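Long-range contact in leucine aminopeptidase 2 (Saccharomyces cerevisiae, PDB 2XQ0), which cleaves di- and tripeptides as a zinc-dependent aminopeptidase of the M1 family and, in vitro, shows low epoxide hydrolase activity: residues 313-325 against 371-385. Numbering follows the deposited sequence. Where two conformers were deposited one is given.
Sequences TNCSWNHFWLNEG and LVQNLNDNTDPDDAF. With ZN (zinc ion), chain C; BES (2-(3-amino-2-hydroxy-4-phenyl-butyrylamino)-4-methyl-pentanoic acid), chain B.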
ATOM      1  N   THR A 313     -11.900   7.288   7.085  1.00 16.45           N
ATOM      2  CA  THR A 313     -10.480   7.606   6.951  1.00 22.69           C
ATOM      3  C   THR A 313      -9.810   7.941   8.277  1.00 20.25           C
ATOM      4  O   THR A 313     -10.417   8.548   9.147  1.00 20.74           O
ATOM      5  CB  THR A 313     -10.315   8.810   6.005  1.00 23.52           C
ATOM      6  OG1 THR A 313     -11.074   8.576   4.817  1.00 23.37           O
ATOM      7  CG2 THR A 313      -8.832   9.035   5.643  1.00 18.10           C
ATOM      8  N   ASN A 314      -8.547   7.558   8.436  1.00 19.27           N
ATOM      9  CA  ASN A 314      -7.811   7.969   9.614  1.00 15.28           C
ATOM     10  C   ASN A 314      -7.615   9.486   9.607  1.00 17.83           C
ATOM     11  O   ASN A 314      -7.320  10.092   8.568  1.00 18.62           O
ATOM     12  CB  ASN A 314      -6.451   7.254   9.723  1.00 19.55           C
ATOM     13  CG  ASN A 314      -5.679   7.226   8.397  1.00 33.40           C
ATOM     14  OD1 ASN A 314      -5.894   8.048   7.522  1.00 42.65           O
ATOM     15  ND2 ASN A 314      -4.774   6.271   8.260  1.00 34.96           N
ATOM     16  N   CYS A 315      -7.771  10.104  10.769  1.00 15.26           N
ATOM     17  CA  CYS A 315      -7.702  11.554  10.838  1.00 18.84           C
ATOM     18  C   CYS A 315      -6.282  12.081  10.712  1.00 23.62           C
ATOM     19  O   CYS A 315      -6.078  13.229  10.314  1.00 29.40           O
ATOM     20  CB  CYS A 315      -8.329  12.042  12.141  1.00 30.85           C
ATOM     21  SG  CYS A 315      -7.384  11.579  13.578  1.00 32.93           S
ATOM     22  N   SER A 316      -5.304  11.249  11.062  1.00 22.49           N
ATOM     23  CA  SER A 316      -3.902  11.630  10.972  1.00 20.58           C
ATOM     24  C   SER A 316      -3.069  10.383  10.813  1.00 20.93           C
ATOM     25  O   SER A 316      -3.579   9.270  10.923  1.00 22.08           O
ATOM     26  CB  SER A 316      -3.456  12.372  12.230  1.00 28.77           C
ATOM     27  OG  SER A 316      -3.091  11.479  13.266  1.00 25.24           O
ATOM     28  N   TRP A 317      -1.775  10.561  10.592  1.00 19.41           N
ATOM     29  CA  TRP A 317      -0.899   9.416  10.371  1.00 18.37           C
ATOM     30  C   TRP A 317      -0.480   8.732  11.682  1.00 24.28           C
ATOM     31  O   TRP A 317       0.155   7.689  11.660  1.00 24.85           O
ATOM     32  CB  TRP A 317       0.283   9.804   9.479  1.00 19.71           C
ATOM     33  CG  TRP A 317      -0.238  10.439   8.197  1.00 21.94           C
ATOM     34  CD1 TRP A 317      -0.155  11.754   7.839  1.00 25.04           C
ATOM     35  CD2 TRP A 317      -1.000   9.791   7.164  1.00 25.08           C
ATOM     36  NE1 TRP A 317      -0.798  11.962   6.633  1.00 25.31           N
ATOM     37  CE2 TRP A 317      -1.327  10.772   6.201  1.00 20.59           C
ATOM     38  CE3 TRP A 317      -1.427   8.472   6.954  1.00 26.70           C
ATOM     39  CZ2 TRP A 317      -2.048  10.473   5.040  1.00 19.07           C
ATOM     40  CZ3 TRP A 317      -2.152   8.180   5.809  1.00 22.12           C
ATOM     41  CH2 TRP A 317      -2.449   9.166   4.865  1.00 18.57           C
ATOM     42  N   ASN A 318      -0.883   9.305  12.814  1.00 19.00           N
ATOM     43  CA  ASN A 318      -0.753   8.627  14.108  1.00 17.84           C
ATOM     44  C   ASN A 318      -1.694   7.454  14.259  1.00 17.98           C
ATOM     45  O   ASN A 318      -1.455   6.584  15.081  1.00 21.71           O
ATOM     46  CB  ASN A 318      -1.058   9.581  15.263  1.00 21.42           C
ATOM     47  CG  ASN A 318       0.070  10.525  15.566  1.00 27.18           C
ATOM     48  OD1 ASN A 318       1.159  10.424  15.002  1.00 26.94           O
ATOM     49  ND2 ASN A 318      -0.166  11.423  16.511  1.00 29.62           N
ATOM     50  N   HIS A 319      -2.783   7.463  13.499  1.00 17.74           N
ATOM     51  CA  HIS A 319      -3.848   6.456  13.633  1.00 23.78           C
ATOM     52  C   HIS A 319      -4.012   5.660  12.332  1.00 19.16           C
ATOM     53  O   HIS A 319      -5.113   5.220  11.973  1.00 21.23           O
ATOM     54  CB  HIS A 319      -5.160   7.135  14.038  1.00 22.91           C
ATOM     55  CG  HIS A 319      -5.028   7.957  15.276  1.00 23.11           C
ATOM     56  ND1 HIS A 319      -5.151   7.418  16.538  1.00 21.25           N
ATOM     57  CD2 HIS A 319      -4.705   9.259  15.448  1.00 21.90           C
ATOM     58  CE1 HIS A 319      -4.934   8.363  17.436  1.00 22.47           C
ATOM     59  NE2 HIS A 319      -4.658   9.489  16.800  1.00 22.92           N
ATOM     60  N   PHE A 320      -2.894   5.508  11.632  1.00 18.03           N
ATOM     61  CA  PHE A 320      -2.826   4.815  10.348  1.00 16.82           C
ATOM     62  C   PHE A 320      -3.347   3.379  10.448  1.00 17.93           C
ATOM     63  O   PHE A 320      -3.834   2.823   9.461  1.00 22.62           O
ATOM     64  CB  PHE A 320      -1.374   4.828   9.867  1.00 22.30           C
ATOM     65  CG  PHE A 320      -1.177   4.297   8.472  1.00 21.09           C
ATOM     66  CD1 PHE A 320      -1.973   4.744   7.426  1.00 22.29           C
ATOM     67  CD2 PHE A 320      -0.144   3.399   8.199  1.00 27.79           C
ATOM     68  CE1 PHE A 320      -1.776   4.273   6.126  1.00 26.49           C
ATOM     69  CE2 PHE A 320       0.058   2.924   6.908  1.00 25.24           C
ATOM     70  CZ  PHE A 320      -0.768   3.368   5.870  1.00 22.37           C
ATOM     71  N   TRP A 321      -3.249   2.775  11.634  1.00 17.31           N
ATOM     72  CA  TRP A 321      -3.747   1.409  11.820  1.00 17.68           C
ATOM     73  C   TRP A 321      -5.245   1.264  11.484  1.00 19.06           C
ATOM     74  O   TRP A 321      -5.686   0.196  11.040  1.00 19.70           O
ATOM     75  CB  TRP A 321      -3.444   0.882  13.233  1.00 21.00           C
ATOM     76  CG  TRP A 321      -4.465   1.245  14.271  1.00 23.20           C
ATOM     77  CD1 TRP A 321      -4.483   2.369  15.046  1.00 29.55           C
ATOM     78  CD2 TRP A 321      -5.602   0.469  14.660  1.00 20.97           C
ATOM     79  NE1 TRP A 321      -5.569   2.340  15.896  1.00 25.54           N
ATOM     80  CE2 TRP A 321      -6.276   1.189  15.672  1.00 25.49           C
ATOM     81  CE3 TRP A 321      -6.122  -0.768  14.249  1.00 23.96           C
ATOM     82  CZ2 TRP A 321      -7.445   0.709  16.284  1.00 25.05           C
ATOM     83  CZ3 TRP A 321      -7.284  -1.238  14.853  1.00 21.95           C
ATOM     84  CH2 TRP A 321      -7.929  -0.499  15.865  1.00 23.26           C
ATOM     85  N   LEU A 322      -6.018   2.330  11.685  1.00 18.74           N
ATOM     86  CA  LEU A 322      -7.458   2.292  11.393  1.00 18.72           C
ATOM     87  C   LEU A 322      -7.695   2.030   9.919  1.00 19.02           C
ATOM     88  O   LEU A 322      -8.686   1.419   9.538  1.00 25.32           O
ATOM     89  CB  LEU A 322      -8.139   3.596  11.782  1.00 22.14           C
ATOM     90  CG  LEU A 322      -8.331   3.791  13.295  1.00 23.58           C
ATOM     91  CD1 LEU A 322      -8.854   5.189  13.611  1.00 21.71           C
ATOM     92  CD2 LEU A 322      -9.264   2.707  13.834  1.00 21.96           C
ATOM     93  N   ASN A 323      -6.814   2.564   9.075  0.53 19.06           N
ATOM     94  CA  ASN A 323      -6.869   2.280   7.650  0.53 19.53           C
ATOM     95  C   ASN A 323      -6.353   0.868   7.403  0.53 23.11           C
ATOM     96  O   ASN A 323      -7.125  -0.034   7.080  0.53 21.27           O
ATOM     97  CB  ASN A 323      -6.034   3.279   6.828  0.53 21.16           C
ATOM     98  CG  ASN A 323      -6.766   4.595   6.545  0.53 16.53           C
ATOM     99  OD1 ASN A 323      -7.616   5.037   7.314  0.53 18.80           O
ATOM    100  ND2 ASN A 323      -6.419   5.228   5.433  0.53 15.80           N
ATOM    101  N   GLU A 324      -5.047   0.671   7.582  1.00 20.80           N
ATOM    102  CA  GLU A 324      -4.412  -0.576   7.140  1.00 17.78           C
ATOM    103  C   GLU A 324      -4.782  -1.817   7.963  1.00 20.17           C
ATOM    104  O   GLU A 324      -4.855  -2.911   7.419  1.00 21.21           O
ATOM    105  CB  GLU A 324      -2.892  -0.421   7.059  1.00 19.47           C
ATOM    106  CG  GLU A 324      -2.416   0.608   6.021  1.00 27.80           C
ATOM    107  CD  GLU A 324      -2.823   0.265   4.588  1.00 36.29           C
ATOM    108  OE1 GLU A 324      -3.202  -0.898   4.314  1.00 31.87           O
ATOM    109  OE2 GLU A 324      -2.751   1.162   3.723  1.00 45.91           O
ATOM    110  N   GLY A 325      -5.006  -1.657   9.259  1.00 19.08           N
ATOM    111  CA  GLY A 325      -5.393  -2.790  10.103  1.00 19.11           C
ATOM    112  C   GLY A 325      -6.778  -3.300   9.760  1.00 16.55           C
ATOM    113  O   GLY A 325      -7.009  -4.509   9.571  1.00 16.62           O
ATOM    114  N   LEU A 371       1.253   0.370  18.171  1.00 24.47           N
ATOM    115  CA  LEU A 371       0.171   0.416  17.195  1.00 24.31           C
ATOM    116  C   LEU A 371      -0.242   1.852  16.863  1.00 25.64           C
ATOM    117  O   LEU A 371      -0.357   2.195  15.703  1.00 25.51           O
ATOM    118  CB  LEU A 371      -1.032  -0.390  17.671  1.00 26.89           C
ATOM    119  CG  LEU A 371      -2.167  -0.523  16.657  1.00 30.36           C
ATOM    120  CD1 LEU A 371      -1.640  -1.110  15.362  1.00 24.41           C
ATOM    121  CD2 LEU A 371      -3.276  -1.400  17.229  1.00 26.00           C
ATOM    122  N   VAL A 372      -0.467   2.673  17.890  1.00 21.42           N
ATOM    123  CA  VAL A 372      -0.765   4.091  17.711  1.00 21.71           C
ATOM    124  C   VAL A 372       0.562   4.812  17.735  1.00 27.61           C
ATOM    125  O   VAL A 372       1.399   4.544  18.604  1.00 26.29           O
ATOM    126  CB  VAL A 372      -1.638   4.629  18.870  1.00 26.10           C
ATOM    127  CG1 VAL A 372      -1.722   6.153  18.835  1.00 22.43           C
ATOM    128  CG2 VAL A 372      -3.035   3.988  18.832  1.00 23.82           C
ATOM    129  N   GLN A 373       0.756   5.724  16.789  1.00 21.91           N
ATOM    130  CA  GLN A 373       2.026   6.425  16.652  1.00 23.42           C
ATOM    131  C   GLN A 373       1.953   7.847  17.199  1.00 27.29           C
ATOM    132  O   GLN A 373       0.864   8.369  17.457  1.00 25.45           O
ATOM    133  CB  GLN A 373       2.457   6.424  15.177  1.00 22.58           C
ATOM    134  CG  GLN A 373       2.975   5.090  14.723  1.00 26.35           C
ATOM    135  CD  GLN A 373       4.287   4.733  15.392  1.00 29.85           C
ATOM    136  OE1 GLN A 373       4.386   3.762  16.152  1.00 35.65           O
ATOM    137  NE2 GLN A 373       5.301   5.525  15.117  1.00 20.71           N
ATOM    138  N   ASN A 374       3.114   8.465  17.380  1.00 25.35           N
ATOM    139  CA  ASN A 374       3.200   9.805  17.959  1.00 18.98           C
ATOM    140  C   ASN A 374       4.168  10.599  17.117  1.00 21.03           C
ATOM    141  O   ASN A 374       5.317  10.798  17.493  1.00 25.84           O
ATOM    142  CB  ASN A 374       3.669   9.732  19.424  1.00 23.20           C
ATOM    143  CG  ASN A 374       3.815  11.116  20.087  1.00 35.43           C
ATOM    144  OD1 ASN A 374       3.264  12.118  19.633  1.00 39.02           O
ATOM    145  ND2 ASN A 374       4.555  11.153  21.190  1.00 38.96           N
ATOM    146  N   LEU A 375       3.706  11.019  15.948  1.00 22.54           N
ATOM    147  CA  LEU A 375       4.540  11.758  15.035  1.00 27.06           C
ATOM    148  C   LEU A 375       4.492  13.201  15.508  1.00 30.98           C
ATOM    149  O   LEU A 375       3.479  13.669  16.018  1.00 35.85           O
ATOM    150  CB  LEU A 375       3.997  11.669  13.607  1.00 26.24           C
ATOM    151  CG  LEU A 375       3.888  10.312  12.905  1.00 38.42           C
ATOM    152  CD1 LEU A 375       3.363  10.500  11.493  1.00 35.43           C
ATOM    153  CD2 LEU A 375       5.224   9.589  12.866  1.00 42.37           C
ATOM    154  N   ASN A 376       5.578  13.919  15.363  1.00 28.38           N
ATOM    155  CA  ASN A 376       5.490  15.331  15.686  1.00 33.48           C
ATOM    156  C   ASN A 376       5.383  16.039  14.354  1.00 29.97           C
ATOM    157  O   ASN A 376       5.047  15.409  13.357  1.00 45.53           O
ATOM    158  CB  ASN A 376       6.716  15.782  16.467  1.00 35.68           C
ATOM    159  CG  ASN A 376       7.060  14.845  17.617  1.00 61.76           C
ATOM    160  OD1 ASN A 376       8.157  14.275  17.666  1.00 64.86           O
ATOM    161  ND2 ASN A 376       6.119  14.676  18.548  1.00 66.33           N
ATOM    162  N   ASP A 377       5.656  17.338  14.323  1.00 32.94           N
ATOM    163  CA  ASP A 377       5.776  18.027  13.049  1.00 35.04           C
ATOM    164  C   ASP A 377       7.194  17.884  12.513  1.00 41.87           C
ATOM    165  O   ASP A 377       7.520  18.427  11.464  1.00 44.47           O
ATOM    166  CB  ASP A 377       5.409  19.506  13.180  1.00 36.55           C
ATOM    167  CG  ASP A 377       6.256  20.221  14.196  1.00 50.99           C
ATOM    168  OD1 ASP A 377       7.196  19.586  14.715  1.00 44.41           O
ATOM    169  OD2 ASP A 377       5.980  21.410  14.484  1.00 59.59           O
ATOM    170  N   ASN A 378       8.039  17.158  13.243  1.00 37.48           N
ATOM    171  CA  ASN A 378       9.415  16.935  12.815  1.00 35.31           C
ATOM    172  C   ASN A 378       9.626  15.512  12.285  1.00 37.81           C
ATOM    173  O   ASN A 378      10.733  15.131  11.912  1.00 38.32           O
ATOM    174  CB  ASN A 378      10.377  17.187  13.976  1.00 39.02           C
ATOM    175  CG  ASN A 378      10.161  16.216  15.129  1.00 55.00           C
ATOM    176  OD1 ASN A 378       9.115  15.560  15.218  1.00 53.23           O
ATOM    177  ND2 ASN A 378      11.150  16.116  16.016  1.00 63.41           N
ATOM    178  N   THR A 379       8.568  14.715  12.281  1.00 26.17           N
ATOM    179  CA  THR A 379       8.694  13.326  11.872  1.00 25.27           C
ATOM    180  C   THR A 379       8.108  13.121  10.493  1.00 31.52           C
ATOM    181  O   THR A 379       6.992  13.567  10.203  1.00 30.38           O
ATOM    182  CB  THR A 379       7.955  12.381  12.823  1.00 29.71           C
ATOM    183  OG1 THR A 379       8.354  12.637  14.173  1.00 31.39           O
ATOM    184  CG2 THR A 379       8.278  10.938  12.468  1.00 30.36           C
ATOM    185  N   ASP A 380       8.865  12.443   9.642  1.00 37.72           N
ATOM    186  CA  ASP A 380       8.356  12.035   8.346  1.00 31.16           C
ATOM    187  C   ASP A 380       7.389  10.894   8.592  1.00 28.54           C
ATOM    188  O   ASP A 380       7.763   9.888   9.197  1.00 29.18           O
ATOM    189  CB  ASP A 380       9.514  11.575   7.459  1.00 34.17           C
ATOM    190  CG  ASP A 380       9.084  11.273   6.035  1.00 39.44           C
ATOM    191  OD1 ASP A 380       7.879  11.040   5.796  1.00 40.68           O
ATOM    192  OD2 ASP A 380       9.964  11.254   5.148  1.00 42.92           O
ATOM    193  N   PRO A 381       6.131  11.047   8.144  1.00 27.01           N
ATOM    194  CA  PRO A 381       5.129   9.987   8.290  1.00 25.00           C
ATOM    195  C   PRO A 381       5.612   8.657   7.721  1.00 26.18           C
ATOM    196  O   PRO A 381       5.231   7.603   8.242  1.00 28.15           O
ATOM    197  CB  PRO A 381       3.950  10.512   7.471  1.00 27.49           C
ATOM    198  CG  PRO A 381       4.065  11.984   7.570  1.00 25.07           C
ATOM    199  CD  PRO A 381       5.541  12.287   7.611  1.00 25.29           C
ATOM    200  N   ASP A 382       6.428   8.706   6.669  1.00 29.85           N
ATOM    201  CA  ASP A 382       7.043   7.506   6.102  1.00 39.39           C
ATOM    202  C   ASP A 382       7.726   6.696   7.194  1.00 47.88           C
ATOM    203  O   ASP A 382       7.583   5.478   7.258  1.00 51.42           O
ATOM    204  CB  ASP A 382       8.093   7.874   5.045  1.00 52.46           C
ATOM    205  CG  ASP A 382       7.502   8.077   3.656  1.00 62.98           C
ATOM    206  OD1 ASP A 382       6.419   7.521   3.371  1.00 65.00           O
ATOM    207  OD2 ASP A 382       8.138   8.785   2.840  1.00 68.51           O
ATOM    208  N   ASP A 383       8.472   7.383   8.050  1.00 47.06           N
ATOM    209  CA  ASP A 383       9.294   6.724   9.059  1.00 48.83           C
ATOM    210  C   ASP A 383       8.489   5.819   9.983  1.00 46.24           C
ATOM    211  O   ASP A 383       9.058   5.016  10.719  1.00 53.79           O
ATOM    212  CB  ASP A 383      10.075   7.754   9.889  1.00 52.88           C
ATOM    213  CG  ASP A 383      11.214   8.390   9.110  1.00 63.08           C
ATOM    214  OD1 ASP A 383      11.366   8.094   7.900  1.00 64.72           O
ATOM    215  OD2 ASP A 383      11.963   9.189   9.714  1.00 65.55           O
ATOM    216  N   ALA A 384       7.168   5.945   9.937  1.00 44.84           N
ATOM    217  CA  ALA A 384       6.300   5.174  10.817  1.00 41.58           C
ATOM    218  C   ALA A 384       5.571   4.075  10.070  1.00 50.00           C
ATOM    219  O   ALA A 384       4.838   3.297  10.670  1.00 50.66           O
ATOM    220  CB  ALA A 384       5.296   6.082  11.482  1.00 46.53           C
ATOM    221  N   PHE A 385       5.748   4.020   8.756  1.00 47.34           N
ATOM    222  CA  PHE A 385       5.121   2.953   7.995  1.00 48.85           C
ATOM    223  C   PHE A 385       5.993   1.706   8.079  1.00 49.16           C
ATOM    224  O   PHE A 385       7.208   1.734   7.850  1.00 48.19           O
ATOM    225  CB  PHE A 385       4.816   3.375   6.551  1.00 55.00           C
ATOM    226  CG  PHE A 385       3.908   4.574   6.460  1.00 61.83           C
ATOM    227  CD1 PHE A 385       2.868   4.741   7.365  1.00 60.70           C
ATOM    228  CD2 PHE A 385       4.095   5.538   5.486  1.00 63.08           C
ATOM    229  CE1 PHE A 385       2.033   5.843   7.296  1.00 53.16           C
ATOM    230  CE2 PHE A 385       3.260   6.643   5.416  1.00 56.61           C
ATOM    231  CZ  PHE A 385       2.230   6.792   6.316  1.00 48.28           C
TER
HETATM  232 ZN    ZN C1672      -3.534  -0.880   2.100  1.00 30.57          ZN
HETATM  233  N2  BES B 901      -1.709   2.505  -0.276  1.00 46.76           N
HETATM  234  C1  BES B 901      -1.081   1.343   0.319  1.00 45.88           C
HETATM  235  C6  BES B 901       0.428   1.374   0.070  1.00 46.67           C
HETATM  236  C7  BES B 901       1.044   2.573   0.756  1.00 48.03           C
HETATM  237  C8  BES B 901       0.709   2.860   2.075  1.00 45.10           C
HETATM  238  C12 BES B 901       1.928   3.397   0.067  1.00 51.51           C
HETATM  239  C9  BES B 901       1.268   3.964   2.708  1.00 44.27           C
HETATM  240  C11 BES B 901       2.486   4.504   0.703  1.00 49.59           C
HETATM  241  C10 BES B 901       2.157   4.787   2.025  1.00 44.60           C
HETATM  242  C2  BES B 901      -1.680   0.045  -0.238  1.00 44.93           C
HETATM  243  O2  BES B 901      -3.100  -0.079  -0.077  1.00 32.40           O
HETATM  244  C3  BES B 901      -1.000  -1.085   0.460  1.00 47.59           C
HETATM  245  O3  BES B 901      -1.234  -1.348   1.642  1.00 38.26           O
HETATM  246  N1  BES B 901      -0.146  -1.688  -0.357  1.00 55.01           N
HETATM  247  C4  BES B 901       0.715  -2.819  -0.081  1.00 58.17           C
HETATM  248  C13 BES B 901      -0.075  -4.003  -0.626  1.00 51.78           C
HETATM  249  C14 BES B 901      -0.250  -5.119   0.396  1.00 54.64           C
HETATM  250  C15 BES B 901      -1.442  -5.991   0.020  1.00 48.21           C
HETATM  251  C16 BES B 901      -0.392  -4.577   1.817  1.00 59.03           C
HETATM  252  C5  BES B 901       1.949  -2.630  -0.915  1.00 58.04           C
HETATM  253  O1  BES B 901       3.022  -3.151  -0.539  1.00 58.99           O
HETATM  254  O4  BES B 901       1.855  -1.945  -1.965  1.00 49.54           O
HETATM  255  O   HOH W   1      -1.571   3.657  13.769  1.00 22.99           O
HETATM  256  O   HOH W   2       1.503  13.249  17.569  1.00 38.42           O
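F385 overlaps one face of the F320 ring, its CE1 and CD1 lying 3.4 Å from F320 CD2. The ring centroids are 4.5 Å apart and the planes meet at 49°, which makes the pair oblique rather than stacked. With CG anti to the backbone N, a chi1 of -173° turns the F320 ring towards F385. W317 CE3 meets F385 CZ at the edge of the F385 ring, while W317 CB packs on L375 CD1. C9 of the bestatin phenyl lies near the rim over one face of F385, and P381 O, 3.4 Å above the ring plane, over the centre of the other.

At the other end, L371 CG lies over the five-membered ring of W321, 4.0 Å from its centroid and 22° off the normal, a CH-pi contact; L322 CD2 lies over the opposite face. The polar link runs through N318, to one side of these apolar pairs. Q373 N donates to N318 O (2.9 Å) in the carbonyl plane, on a lone pair, and L375 N donates almost straight to N318 OD1 (2.8 Å). One water joins N318 O, W321 N and L371 O; a second joins N318 ND2 to N374 OD1 and L375 O.

Helix 321-339 supplies E324, whose OE1 binds zinc at 2.2 Å alongside H301 and H305, as in the HExxH metallopeptidases. The chemistry implies that two straight bonds and two waters probably hold the loop before helix 388-403 in place, and that F320 and F385 give the inhibitor's phenyl an apolar surface.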